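Local coordinates for L-methionine gamma-lyase (Fusobacterium nucleatum subsp. nucleatum, PDB 6LXU), which is a pyridoxal-phosphate-dependent enzyme of the Cys/Met metabolism family, with its cofactor attached covalently to the protein chain, at residues L164-L169 against K305-D310; T276-L281 against A313-E318; V107-T112 against V132-T137; D168-S173 against L199-D204. One frame throughout, in Å; residues are numbered along the deposited sequence.

From the N terminus, contact 3 closes first: a short beta-alpha-beta loop joins strands 106-110 and 131-135 at one edge of the seven-stranded sheet. Contacts 1 and 4 then begin in the same part of the chain, sharing Asp-168 and Leu-169. Contact 4 closes at 199-204, fixing helix 169-176 to the loop before strand 205-209; its loop lies within that of contact 1, which spans to the end of helix 301-307. Contact 2 opens at 276-281, before contact 1 has closed, so these two loops cross; it packs helix 263-282 on the five-stranded sheet. Lys-165 makes salt bridges to Asp-110 and Asp-136 of contact 3, and Leu-164 CD1 packs against the strand backbone at Met-314 and Ile-315.

Contact 1 of 4, residues L164-L169 against K305-D310; sequences LKIVDL and KKQMKD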
loop_
_atom_site.group_PDB
_atom_site.type_symbol
_atom_site.label_atom_id
_atom_site.label_comp_id
_atom_site.label_asym_id
_atom_site.label_seq_id
_atom_site.Cartn_x
_atom_site.Cartn_y
_atom_site.Cartn_z
ATOM N N LEU A 164 -23.946 -18.261 20.279
ATOM C CA LEU A 164 -24.617 -18.051 18.983
ATOM C C LEU A 164 -26.138 -17.919 19.133
ATOM O O LEU A 164 -26.935 -18.541 18.419
ATOM C CB LEU A 164 -24.205 -19.111 17.958
ATOM C CG LEU A 164 -22.693 -19.046 17.661
ATOM C CD1 LEU A 164 -22.248 -20.204 16.790
ATOM C CD2 LEU A 164 -22.267 -17.732 17.023
ATOM N N LYS A 165 -26.515 -17.068 20.075
ATOM C CA LYS A 165 -27.908 -16.741 20.334
ATOM C C LYS A 165 -28.571 -16.153 19.105
ATOM O O LYS A 165 -28.012 -15.271 18.443
ATOM C CB LYS A 165 -27.981 -15.741 21.483
ATOM C CG LYS A 165 -29.382 -15.332 21.916
ATOM C CD LYS A 165 -29.305 -14.319 23.056
ATOM C CE LYS A 165 -30.662 -13.916 23.564
ATOM N NZ LYS A 165 -30.532 -13.131 24.816
ATOM N N ILE A 166 -29.791 -16.622 18.846
ATOM C CA ILE A 166 -30.600 -16.170 17.729
ATOM C C ILE A 166 -31.780 -15.355 18.263
ATOM O O ILE A 166 -32.437 -15.759 19.239
ATOM C CB ILE A 166 -31.151 -17.382 16.936
ATOM C CG1 ILE A 166 -30.025 -18.257 16.362
ATOM C CG2 ILE A 166 -32.100 -16.936 15.831
ATOM C CD1 ILE A 166 -29.103 -17.535 15.390
ATOM N N VAL A 167 -32.041 -14.215 17.645
ATOM C CA VAL A 167 -33.230 -13.410 17.970
ATOM C C VAL A 167 -33.928 -13.043 16.672
ATOM O O VAL A 167 -33.311 -12.997 15.605
ATOM C CB VAL A 167 -32.916 -12.175 18.847
ATOM C CG1 VAL A 167 -32.122 -12.587 20.085
ATOM C CG2 VAL A 167 -32.186 -11.095 18.077
ATOM N N ASP A 168 -35.241 -12.809 16.772
ATOM C CA ASP A 168 -36.106 -12.668 15.602
ATOM C C ASP A 168 -36.160 -11.214 15.172
ATOM O O ASP A 168 -36.869 -10.403 15.778
ATOM C CB ASP A 168 -37.505 -13.188 15.947
ATOM C CG ASP A 168 -38.411 -13.336 14.735
ATOM O OD1 ASP A 168 -38.369 -12.474 13.846
ATOM O OD2 ASP A 168 -39.191 -14.320 14.712
ATOM N N LEU A 169 -35.413 -10.871 14.124
ATOM C CA LEU A 169 -35.275 -9.478 13.722
ATOM C C LEU A 169 -36.590 -8.851 13.275
ATOM O O LEU A 169 -36.864 -7.706 13.605
ATOM C CB LEU A 169 -34.231 -9.351 12.628
ATOM C CG LEU A 169 -32.803 -9.738 13.045
ATOM C CD1 LEU A 169 -31.879 -9.553 11.854
ATOM C CD2 LEU A 169 -32.339 -8.894 14.223
ATOM N N LYS A 305 -33.745 -20.496 10.694
ATOM C CA LYS A 305 -34.169 -21.044 9.406
ATOM C C LYS A 305 -35.006 -20.051 8.588
ATOM O O LYS A 305 -34.947 -20.055 7.368
ATOM C CB LYS A 305 -34.940 -22.346 9.622
ATOM C CG LYS A 305 -35.236 -23.119 8.346
ATOM C CD LYS A 305 -35.980 -24.400 8.673
ATOM C CE LYS A 305 -36.250 -25.214 7.417
ATOM N NZ LYS A 305 -37.129 -26.383 7.692
ATOM N N LYS A 306 -35.778 -19.200 9.253
ATOM C CA LYS A 306 -36.588 -18.213 8.556
ATOM C C LYS A 306 -35.812 -17.005 8.080
ATOM O O LYS A 306 -36.150 -16.442 7.050
ATOM C CB LYS A 306 -37.686 -17.690 9.465
ATOM C CG LYS A 306 -38.836 -18.625 9.787
ATOM C CD LYS A 306 -39.708 -18.790 8.571
ATOM C CE LYS A 306 -40.989 -19.536 8.881
ATOM N NZ LYS A 306 -41.858 -19.585 7.685
ATOM N N GLN A 307 -34.821 -16.543 8.854
ATOM C CA GLN A 307 -34.155 -15.272 8.535
ATOM C C GLN A 307 -32.722 -15.408 8.011
ATOM O O GLN A 307 -32.145 -14.397 7.623
ATOM C CB GLN A 307 -34.226 -14.306 9.728
ATOM C CG GLN A 307 -33.290 -14.630 10.872
ATOM C CD GLN A 307 -33.502 -13.797 12.125
ATOM O OE1 GLN A 307 -34.465 -13.028 12.256
ATOM N NE2 GLN A 307 -32.599 -13.968 13.085
ATOM N N MET A 308 -32.185 -16.628 7.979
ATOM C CA MET A 308 -30.820 -16.867 7.502
ATOM C C MET A 308 -30.847 -17.841 6.334
ATOM O O MET A 308 -31.451 -18.914 6.430
ATOM C CB MET A 308 -29.932 -17.462 8.591
ATOM C CG MET A 308 -29.853 -16.636 9.864
ATOM S SD MET A 308 -28.738 -17.338 11.094
ATOM C CE MET A 308 -27.121 -17.008 10.399
ATOM N N LYS A 309 -30.163 -17.499 5.252
ATOM C CA LYS A 309 -30.070 -18.385 4.088
ATOM C C LYS A 309 -29.127 -19.551 4.314
ATOM O O LYS A 309 -29.247 -20.574 3.643
ATOM C CB LYS A 309 -29.630 -17.603 2.858
ATOM C CG LYS A 309 -30.628 -16.543 2.431
ATOM C CD LYS A 309 -30.102 -15.835 1.197
ATOM C CE LYS A 309 -31.007 -14.716 0.726
ATOM N NZ LYS A 309 -30.443 -14.039 -0.475
ATOM N N ASP A 310 -28.165 -19.376 5.218
ATOM C CA ASP A 310 -27.316 -20.464 5.687
ATOM C C ASP A 310 -27.000 -20.126 7.135
ATOM O O ASP A 310 -27.281 -19.019 7.591
ATOM C CB ASP A 310 -26.056 -20.604 4.818
ATOM C CG ASP A 310 -25.461 -22.005 4.842
ATOM O OD1 ASP A 310 -25.756 -22.777 5.785
ATOM O OD2 ASP A 310 -24.709 -22.340 3.909
HETATM O O HOH W 1 -37.022 -12.390 11.486
#
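At the start of helix 169-176, the side-chain amide of Gln-307, the last residue of helix 301-307, clasps the backbone on both sides of the N-cap residue Asp-168. NE2 of Gln-307 donates to Val-167 O at 2.8 Å, with Val-167 O only 14° out of the Gln-307 amide plane. OE1 of the same amide accepts from Leu-169 N at 3.0 Å, in the carbonyl plane and on a lone pair. Gln-307 places CG between its backbone N and carbonyl carbon (chi1 75°), and the chain beyond is extended, crossing the Leu-169 side chain at about a right angle. OE1 also accepts a hydrogen bond from a water 2.7 Å away, which also donates to Asp-168 OD1; that carboxylate oxygen caps Ala-171 N as well. Beside this polar clasp, Ile-166 CG2 lies 4.1 Å from Gln-307 NE2 as the two side chains slide past each other in opposite directions. Further along, the CD1 methyl of Ile-166 meets the sulphur SD of Met-308 at 4.3 Å. With a carbonyl facing NE2 and an N-H facing OE1, the two ends of the amide are told apart, and its rotation is fixed by two bonds of opposite sense.

Contact 2 of 4, residues T276-L281 against A313-E318; sequences TIVDFL and AMISFE
Leu-281 N donates to Ile-277 O at 2.8 Å, a helical bond one turn long that sets both side chains on the side of helix 263-282 facing strand 314-319. The axes of helix 276-281 and strand 314-318 run nearly parallel, 8° apart, and approach to 9.7 Å, and everything that meets between the segments is apolar. Ile-315 extends from the strand toward the helix with CG1 beside its backbone N and anti to the carbonyl carbon (chi1 -52°). Its end methyl CD1 lies 3.5 Å from Val-278 CG2 and 3.8 Å from Ile-277 CG2, while its other branch, CG2, stands 4.1 Å from Leu-281 CD1. Both Leu-281 methyls meet Phe-317: CD2 sits over the ring centre, 4.3 Å from the centroid, in a CH-pi contact, and CD1 lies against the ring atoms CD1, at 3.7 Å, and CE1. Val-290 of the adjoining strand 287-291 touches both Leu-281 and Ile-315. This is the helix-on-sheet layer of the five-stranded sheet, whose backbone bonds tie Ile-315 to Leu-377 and Phe-317 to Val-375. Helix and strand are therefore joined by dispersion and burial of branched carbon chains and one aromatic face, without directional polar bonds.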
loop_
_atom_site.group_PDB
_atom_site.type_symbol
_atom_site.label_atom_id
_atom_site.label_comp_id
_atom_site.label_asym_id
_atom_site.label_seq_id
_atom_site.Cartn_x
_atom_site.Cartn_y
_atom_site.Cartn_z
ATOM N N THR A 276 -19.891 -29.285 7.942
ATOM C CA THR A 276 -19.210 -30.554 8.079
ATOM C C THR A 276 -18.507 -30.675 9.428
ATOM O O THR A 276 -18.543 -31.734 10.077
ATOM C CB THR A 276 -18.220 -30.719 6.910
ATOM O OG1 THR A 276 -18.963 -30.705 5.691
ATOM C CG2 THR A 276 -17.451 -32.000 7.006
ATOM N N ILE A 277 -17.891 -29.591 9.877
ATOM C CA ILE A 277 -17.230 -29.584 11.177
ATOM C C ILE A 277 -18.250 -29.685 12.315
ATOM O O ILE A 277 -17.980 -30.367 13.311
ATOM C CB ILE A 277 -16.308 -28.348 11.311
ATOM C CG1 ILE A 277 -15.159 -28.469 10.304
ATOM C CG2 ILE A 277 -15.760 -28.194 12.720
ATOM C CD1 ILE A 277 -14.464 -27.156 10.033
ATOM N N VAL A 278 -19.397 -29.038 12.183
ATOM C CA VAL A 278 -20.456 -29.164 13.198
ATOM C C VAL A 278 -20.853 -30.629 13.379
ATOM O O VAL A 278 -20.971 -31.110 14.523
ATOM C CB VAL A 278 -21.692 -28.315 12.841
ATOM C CG1 VAL A 278 -22.899 -28.653 13.720
ATOM C CG2 VAL A 278 -21.366 -26.839 12.967
ATOM N N ASP A 279 -21.052 -31.345 12.278
ATOM C CA ASP A 279 -21.426 -32.755 12.380
ATOM C C ASP A 279 -20.343 -33.559 13.099
ATOM O O ASP A 279 -20.662 -34.385 13.981
ATOM C CB ASP A 279 -21.699 -33.339 10.999
ATOM C CG ASP A 279 -22.446 -34.659 11.072
ATOM O OD1 ASP A 279 -23.569 -34.673 11.601
ATOM O OD2 ASP A 279 -21.889 -35.673 10.638
ATOM N N PHE A 280 -19.078 -33.320 12.753
ATOM C CA PHE A 280 -17.953 -33.969 13.416
ATOM C C PHE A 280 -17.933 -33.680 14.921
ATOM O O PHE A 280 -17.827 -34.596 15.750
ATOM C CB PHE A 280 -16.641 -33.525 12.752
ATOM C CG PHE A 280 -15.420 -33.863 13.534
ATOM C CD1 PHE A 280 -14.938 -35.168 13.557
ATOM C CD2 PHE A 280 -14.746 -32.895 14.269
ATOM C CE1 PHE A 280 -13.799 -35.482 14.277
ATOM C CE2 PHE A 280 -13.616 -33.215 14.994
ATOM C CZ PHE A 280 -13.149 -34.507 14.999
ATOM N N LEU A 281 -18.023 -32.413 15.290
ATOM C CA LEU A 281 -17.964 -32.043 16.702
ATOM C C LEU A 281 -19.168 -32.552 17.474
ATOM O O LEU A 281 -19.025 -33.041 18.605
ATOM C CB LEU A 281 -17.868 -30.530 16.875
ATOM C CG LEU A 281 -16.578 -29.872 16.384
ATOM C CD1 LEU A 281 -16.739 -28.361 16.340
ATOM C CD2 LEU A 281 -15.397 -30.255 17.256
ATOM N N ALA A 313 -20.580 -19.675 9.794
ATOM C CA ALA A 313 -19.307 -20.360 9.894
ATOM C C ALA A 313 -18.640 -20.178 11.246
ATOM O O ALA A 313 -17.467 -20.519 11.413
ATOM C CB ALA A 313 -18.414 -19.928 8.753
ATOM N N MET A 314 -19.400 -19.668 12.221
ATOM C CA MET A 314 -18.978 -19.662 13.617
ATOM C C MET A 314 -19.559 -20.885 14.302
ATOM O O MET A 314 -20.724 -21.256 14.058
ATOM C CB MET A 314 -19.463 -18.406 14.318
ATOM C CG MET A 314 -18.828 -17.137 13.772
ATOM S SD MET A 314 -17.030 -17.076 13.852
ATOM C CE MET A 314 -16.706 -17.264 15.603
ATOM N N ILE A 315 -18.756 -21.518 15.144
ATOM C CA ILE A 315 -19.206 -22.675 15.941
ATOM C C ILE A 315 -18.641 -22.478 17.326
ATOM O O ILE A 315 -17.438 -22.212 17.459
ATOM C CB ILE A 315 -18.664 -24.012 15.409
ATOM C CG1 ILE A 315 -18.947 -24.199 13.912
ATOM C CG2 ILE A 315 -19.261 -25.162 16.225
ATOM C CD1 ILE A 315 -18.177 -25.338 13.287
ATOM N N SER A 316 -19.454 -22.632 18.365
ATOM C CA SER A 316 -18.880 -22.790 19.700
ATOM C C SER A 316 -19.226 -24.169 20.218
ATOM O O SER A 316 -20.192 -24.793 19.781
ATOM C CB SER A 316 -19.345 -21.720 20.665
ATOM O OG SER A 316 -18.897 -20.458 20.223
ATOM N N PHE A 317 -18.415 -24.668 21.131
ATOM C CA PHE A 317 -18.678 -26.002 21.656
ATOM C C PHE A 317 -18.097 -26.118 23.044
ATOM O O PHE A 317 -17.151 -25.425 23.403
ATOM C CB PHE A 317 -18.165 -27.104 20.713
ATOM C CG PHE A 317 -16.692 -27.031 20.388
ATOM C CD1 PHE A 317 -16.215 -26.230 19.346
ATOM C CD2 PHE A 317 -15.778 -27.811 21.087
ATOM C CE1 PHE A 317 -14.862 -26.196 19.040
ATOM C CE2 PHE A 317 -14.426 -27.780 20.784
ATOM C CZ PHE A 317 -13.965 -26.968 19.756
ATOM N N GLU A 318 -18.702 -27.006 23.837
ATOM C CA GLU A 318 -18.276 -27.250 25.221
ATOM C C GLU A 318 -17.550 -28.575 25.297
ATOM O O GLU A 318 -18.124 -29.623 24.999
ATOM C CB GLU A 318 -19.478 -27.272 26.159
ATOM C CG GLU A 318 -19.119 -27.318 27.644
ATOM C CD GLU A 318 -18.730 -25.976 28.238
ATOM O OE1 GLU A 318 -19.159 -24.929 27.706
ATOM O OE2 GLU A 318 -18.039 -25.957 29.280
#

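Contact 3 of 4, residues V107-T112 against V132-T137; sequences VVTDKT and VTFVDT
Asp-110 and Thr-137 make the tightly bonded part of this contact. Carboxylate oxygen OD2 of Asp-110 accepts from Thr-137 OG1 at 2.7 Å on its anti lone pair, and from Thr-137 N at 2.8 Å from above the carboxylate plane. The other oxygen, OD1, takes Thr-112 N on its own anti lone pair, forming an Asx turn. OD2 is held by Thr-137 OG1, Thr-137 N and Lys-165 NZ and OD1 by Thr-112 N, so partners at both oxygens restrain the carboxylate's rotation. Asp-136 OD1 comes within 4.2 Å of Asp-110 OD2, two like charges whose repulsion, if both are ionised, Lys-165 NZ would ease by a salt bridge to each; Asp-136 OD1 also bonds Ser-138 OG. Before it in the chain run the parallel strands 106-110 and 131-135 of a beta-alpha-beta unit, connected by helix 115-125. Their ladder is Thr-133 N to Val-107 O, Thr-109 N to Thr-133 O and Val-135 N to Thr-109 O, the last at 2.8 Å. On one face Val-108 CG1 packs 4.0 Å from Val-135 CG2. On the other, Thr-109 and Phe-134 lie side by side, with Thr-109 CG2 3.5 Å from the ring atom CD1, while Val-132 CG1 covers one ring face near the rim. The edge of that ring also meets Asp-110 O, a buried carbonyl oxygen that finds no polar partner. The solvent side is looser: the exposed Lys-111 chain folds back (chi3 77°, chi4 76°), and its NZ ends 3.7 Å from Val-135 C, with the charged atoms of Lys-111 and Asp-136 not in contact.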
loop_
_atom_site.group_PDB
_atom_site.type_symbol
_atom_site.label_atom_id
_atom_site.label_comp_id
_atom_site.label_asym_id
_atom_site.label_seq_id
_atom_site.Cartn_x
_atom_site.Cartn_y
_atom_site.Cartn_z
ATOM N N VAL A 107 -32.339 3.357 25.352
ATOM C CA VAL A 107 -31.928 2.270 24.460
ATOM C C VAL A 107 -32.359 0.953 25.089
ATOM O O VAL A 107 -32.152 0.743 26.287
ATOM C CB VAL A 107 -30.391 2.251 24.267
ATOM C CG1 VAL A 107 -29.947 1.041 23.442
ATOM C CG2 VAL A 107 -29.920 3.555 23.648
ATOM N N VAL A 108 -32.960 0.082 24.274
ATOM C CA VAL A 108 -33.213 -1.299 24.646
ATOM C C VAL A 108 -32.270 -2.184 23.854
ATOM O O VAL A 108 -32.215 -2.079 22.621
ATOM C CB VAL A 108 -34.668 -1.728 24.367
ATOM C CG1 VAL A 108 -34.884 -3.212 24.656
ATOM C CG2 VAL A 108 -35.634 -0.876 25.174
ATOM N N THR A 109 -31.556 -3.057 24.536
ATOM C CA THR A 109 -30.633 -3.967 23.863
ATOM C C THR A 109 -30.471 -5.250 24.675
ATOM O O THR A 109 -31.191 -5.472 25.665
ATOM C CB THR A 109 -29.296 -3.256 23.533
ATOM O OG1 THR A 109 -28.543 -4.067 22.623
ATOM C CG2 THR A 109 -28.465 -2.999 24.781
ATOM N N ASP A 110 -29.567 -6.119 24.240
ATOM C CA ASP A 110 -29.373 -7.420 24.861
ATOM C C ASP A 110 -28.126 -7.391 25.732
ATOM O O ASP A 110 -27.213 -6.618 25.482
ATOM C CB ASP A 110 -29.246 -8.484 23.765
ATOM C CG ASP A 110 -29.612 -9.874 24.251
ATOM O OD1 ASP A 110 -28.812 -10.470 25.012
ATOM O OD2 ASP A 110 -30.688 -10.375 23.876
ATOM N N LYS A 111 -28.077 -8.207 26.780
ATOM C CA LYS A 111 -26.781 -8.436 27.472
ATOM C C LYS A 111 -25.749 -9.217 26.625
ATOM O O LYS A 111 -24.533 -9.058 26.812
ATOM C CB LYS A 111 -26.962 -9.062 28.865
ATOM C CG LYS A 111 -27.710 -10.386 28.940
ATOM C CD LYS A 111 -28.162 -10.697 30.368
ATOM C CE LYS A 111 -29.387 -9.890 30.809
ATOM N NZ LYS A 111 -30.658 -10.401 30.214
ATOM N N THR A 112 -26.235 -10.080 25.735
ATOM C CA THR A 112 -25.368 -10.772 24.777
ATOM C C THR A 112 -25.177 -9.907 23.548
ATOM O O THR A 112 -25.874 -10.046 22.523
ATOM C CB THR A 112 -25.926 -12.114 24.309
ATOM O OG1 THR A 112 -26.970 -11.880 23.361
ATOM C CG2 THR A 112 -26.404 -12.959 25.490
ATOM N N VAL A 132 -29.940 2.994 29.382
ATOM C CA VAL A 132 -29.866 1.729 28.647
ATOM C C VAL A 132 -30.458 0.615 29.490
ATOM O O VAL A 132 -30.102 0.460 30.656
ATOM C CB VAL A 132 -28.417 1.378 28.236
ATOM C CG1 VAL A 132 -28.400 0.116 27.375
ATOM C CG2 VAL A 132 -27.766 2.538 27.489
ATOM N N THR A 133 -31.385 -0.137 28.900
ATOM C CA THR A 133 -31.945 -1.327 29.522
ATOM C C THR A 133 -31.478 -2.556 28.746
ATOM O O THR A 133 -31.656 -2.632 27.518
ATOM C CB THR A 133 -33.481 -1.289 29.526
ATOM O OG1 THR A 133 -33.925 -0.102 30.192
ATOM C CG2 THR A 133 -34.060 -2.499 30.253
ATOM N N PHE A 134 -30.885 -3.504 29.458
ATOM C CA PHE A 134 -30.442 -4.768 28.894
ATOM C C PHE A 134 -31.472 -5.831 29.222
ATOM O O PHE A 134 -31.782 -6.062 30.399
ATOM C CB PHE A 134 -29.096 -5.166 29.475
ATOM C CG PHE A 134 -28.003 -4.189 29.172
ATOM C CD1 PHE A 134 -27.368 -4.196 27.930
ATOM C CD2 PHE A 134 -27.621 -3.241 30.111
ATOM C CE1 PHE A 134 -26.363 -3.288 27.641
ATOM C CE2 PHE A 134 -26.610 -2.333 29.822
ATOM C CZ PHE A 134 -25.984 -2.357 28.588
ATOM N N VAL A 135 -32.010 -6.462 28.182
ATOM C CA VAL A 135 -33.016 -7.520 28.328
ATOM C C VAL A 135 -32.604 -8.741 27.518
ATOM O O VAL A 135 -31.607 -8.716 26.780
ATOM C CB VAL A 135 -34.413 -7.049 27.865
ATOM C CG1 VAL A 135 -34.820 -5.764 28.560
ATOM C CG2 VAL A 135 -34.483 -6.848 26.349
ATOM N N ASP A 136 -33.358 -9.822 27.670
ATOM C CA ASP A 136 -33.224 -10.975 26.798
ATOM C C ASP A 136 -34.082 -10.732 25.567
ATOM O O ASP A 136 -35.301 -10.905 25.608
ATOM C CB ASP A 136 -33.692 -12.235 27.528
ATOM C CG ASP A 136 -33.576 -13.495 26.684
ATOM O OD1 ASP A 136 -33.115 -13.405 25.521
ATOM O OD2 ASP A 136 -33.932 -14.583 27.189
ATOM N N THR A 137 -33.443 -10.330 24.463
ATOM C CA THR A 137 -34.200 -10.024 23.249
ATOM C C THR A 137 -34.727 -11.266 22.503
ATOM O O THR A 137 -35.461 -11.119 21.527
ATOM C CB THR A 137 -33.438 -9.088 22.284
ATOM O OG1 THR A 137 -32.231 -9.711 21.818
ATOM C CG2 THR A 137 -33.115 -7.758 22.953
#

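Contact 4 of 4, residues D168-S173 against L199-D204; sequences DLEALS and LKLGVD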
loop_
_atom_site.group_PDB
_atom_site.type_symbol
_atom_site.label_atom_id
_atom_site.label_comp_id
_atom_site.label_asym_id
_atom_site.label_seq_id
_atom_site.Cartn_x
_atom_site.Cartn_y
_atom_site.Cartn_z
ATOM N N ASP A 168 -35.241 -12.809 16.772
ATOM C CA ASP A 168 -36.106 -12.668 15.602
ATOM C C ASP A 168 -36.160 -11.214 15.172
ATOM O O ASP A 168 -36.869 -10.403 15.778
ATOM C CB ASP A 168 -37.505 -13.188 15.947
ATOM C CG ASP A 168 -38.411 -13.336 14.735
ATOM O OD1 ASP A 168 -38.369 -12.474 13.846
ATOM O OD2 ASP A 168 -39.191 -14.320 14.712
ATOM N N LEU A 169 -35.413 -10.871 14.124
ATOM C CA LEU A 169 -35.275 -9.478 13.722
ATOM C C LEU A 169 -36.590 -8.851 13.275
ATOM O O LEU A 169 -36.864 -7.706 13.605
ATOM C CB LEU A 169 -34.231 -9.351 12.628
ATOM C CG LEU A 169 -32.803 -9.738 13.045
ATOM C CD1 LEU A 169 -31.879 -9.553 11.854
ATOM C CD2 LEU A 169 -32.339 -8.894 14.223
ATOM N N GLU A 170 -37.359 -9.585 12.474
ATOM C CA GLU A 170 -38.636 -9.048 11.991
ATOM C C GLU A 170 -39.605 -8.790 13.147
ATOM O O GLU A 170 -40.238 -7.731 13.218
ATOM C CB GLU A 170 -39.259 -9.983 10.968
ATOM C CG GLU A 170 -40.552 -9.418 10.397
ATOM C CD GLU A 170 -41.251 -10.306 9.406
ATOM O OE1 GLU A 170 -40.692 -11.324 8.955
ATOM O OE2 GLU A 170 -42.435 -9.959 9.095
ATOM N N ALA A 171 -39.706 -9.746 14.042
ATOM C CA ALA A 171 -40.628 -9.630 15.172
ATOM C C ALA A 171 -40.217 -8.512 16.118
ATOM O O ALA A 171 -41.049 -7.692 16.541
ATOM C CB ALA A 171 -40.706 -10.939 15.920
ATOM N N LEU A 172 -38.914 -8.428 16.415
ATOM C CA LEU A 172 -38.422 -7.377 17.298
ATOM C C LEU A 172 -38.581 -6.000 16.684
ATOM O O LEU A 172 -38.873 -5.035 17.386
ATOM C CB LEU A 172 -36.954 -7.636 17.661
ATOM C CG LEU A 172 -36.745 -8.815 18.604
ATOM C CD1 LEU A 172 -35.302 -9.291 18.587
ATOM C CD2 LEU A 172 -37.163 -8.430 20.015
ATOM N N SER A 173 -38.394 -5.900 15.374
ATOM C CA SER A 173 -38.552 -4.628 14.707
ATOM C C SER A 173 -39.995 -4.139 14.784
ATOM O O SER A 173 -40.220 -2.953 14.948
ATOM C CB SER A 173 -38.100 -4.684 13.253
ATOM O OG SER A 173 -36.687 -4.924 13.174
ATOM N N LEU A 199 -32.435 -5.209 6.621
ATOM C CA LEU A 199 -33.285 -4.129 6.114
ATOM C C LEU A 199 -34.547 -4.675 5.453
ATOM O O LEU A 199 -35.605 -4.033 5.515
ATOM C CB LEU A 199 -32.518 -3.248 5.128
ATOM C CG LEU A 199 -31.270 -2.560 5.700
ATOM C CD1 LEU A 199 -30.586 -1.759 4.614
ATOM C CD2 LEU A 199 -31.577 -1.671 6.898
ATOM N N LYS A 200 -34.466 -5.869 4.884
ATOM C CA LYS A 200 -35.641 -6.495 4.258
ATOM C C LYS A 200 -36.648 -6.993 5.284
ATOM O O LYS A 200 -37.788 -7.333 4.911
ATOM C CB LYS A 200 -35.195 -7.623 3.327
ATOM C CG LYS A 200 -34.250 -7.136 2.237
ATOM C CD LYS A 200 -33.908 -8.212 1.225
ATOM C CE LYS A 200 -35.043 -8.444 0.241
ATOM N NZ LYS A 200 -34.604 -9.280 -0.901
ATOM N N LEU A 201 -36.259 -7.028 6.560
ATOM C CA LEU A 201 -37.109 -7.464 7.664
ATOM C C LEU A 201 -37.673 -6.297 8.471
ATOM O O LEU A 201 -38.315 -6.520 9.487
ATOM C CB LEU A 201 -36.318 -8.411 8.575
ATOM C CG LEU A 201 -35.696 -9.603 7.837
ATOM C CD1 LEU A 201 -34.873 -10.429 8.809
ATOM C CD2 LEU A 201 -36.734 -10.479 7.153
ATOM N N GLY A 202 -37.435 -5.069 8.023
ATOM C CA GLY A 202 -37.946 -3.868 8.689
ATOM C C GLY A 202 -36.953 -3.143 9.580
ATOM O O GLY A 202 -37.317 -2.167 10.213
ATOM N N VAL A 203 -35.697 -3.593 9.629
ATOM C CA VAL A 203 -34.663 -2.915 10.423
ATOM C C VAL A 203 -34.327 -1.577 9.762
ATOM O O VAL A 203 -34.388 -1.447 8.553
ATOM C CB VAL A 203 -33.438 -3.845 10.529
ATOM C CG1 VAL A 203 -32.202 -3.148 11.084
ATOM C CG2 VAL A 203 -33.811 -5.069 11.351
ATOM N N ASP A 204 -33.983 -0.565 10.564
ATOM C CA ASP A 204 -33.659 0.747 10.018
ATOM C C ASP A 204 -32.193 0.909 9.590
ATOM O O ASP A 204 -31.933 1.547 8.591
ATOM C CB ASP A 204 -33.989 1.827 11.032
ATOM C CG ASP A 204 -35.460 1.860 11.363
ATOM O OD1 ASP A 204 -36.242 2.314 10.502
ATOM O OD2 ASP A 204 -35.830 1.410 12.453
HETATM O O HOH W 2 -40.483 -5.787 11.031
#
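Apolar packing joins Leu-169 and Leu-201, where the helix 169-176 lies against the loop that leads into strand 205-209. CD1 of Leu-201 comes 4.0 Å from Leu-169 CB, and Val-203 CG2 approaches the same carbon more distantly. Val-186 of strand 183-187 touches both Leu-169 and Val-203, so the pair sits over the large sheet. Glu-170 adds its aliphatic part: its CB lies 4.1 Å from Leu-201 CB, while its carboxylate pairs with Lys-174. Close backbone approach follows, with Glu-170 CA giving a CA-H...O contact to Leu-201 O at 3.6 Å. Gly-202 comes next, at a positive phi of 100°, where a beta carbon would press on the preceding carbonyl oxygen and also lie close to Ser-173 CB. Between the two segments the polar link runs through a water, and the hydroxyl of Ser-173 bonds within its own helix. Ser-173 OG, beside its own backbone N (chi1 -65°), donates to Leu-169 O at 2.8 Å, and Ser-173 N reaches the same oxygen from the opposite face of its plane. OG also touches Val-203 CG2 at 3.4 Å. One water donates to Glu-170 O at 2.9 Å and to Leu-201 O at 2.8 Å. The Ser-173 hydroxyl is thus bonded to its own helix while its oxygen lies against a methyl group, and the water, donating to both, bridges two carbonyl oxygens, which as acceptors cannot bond each other.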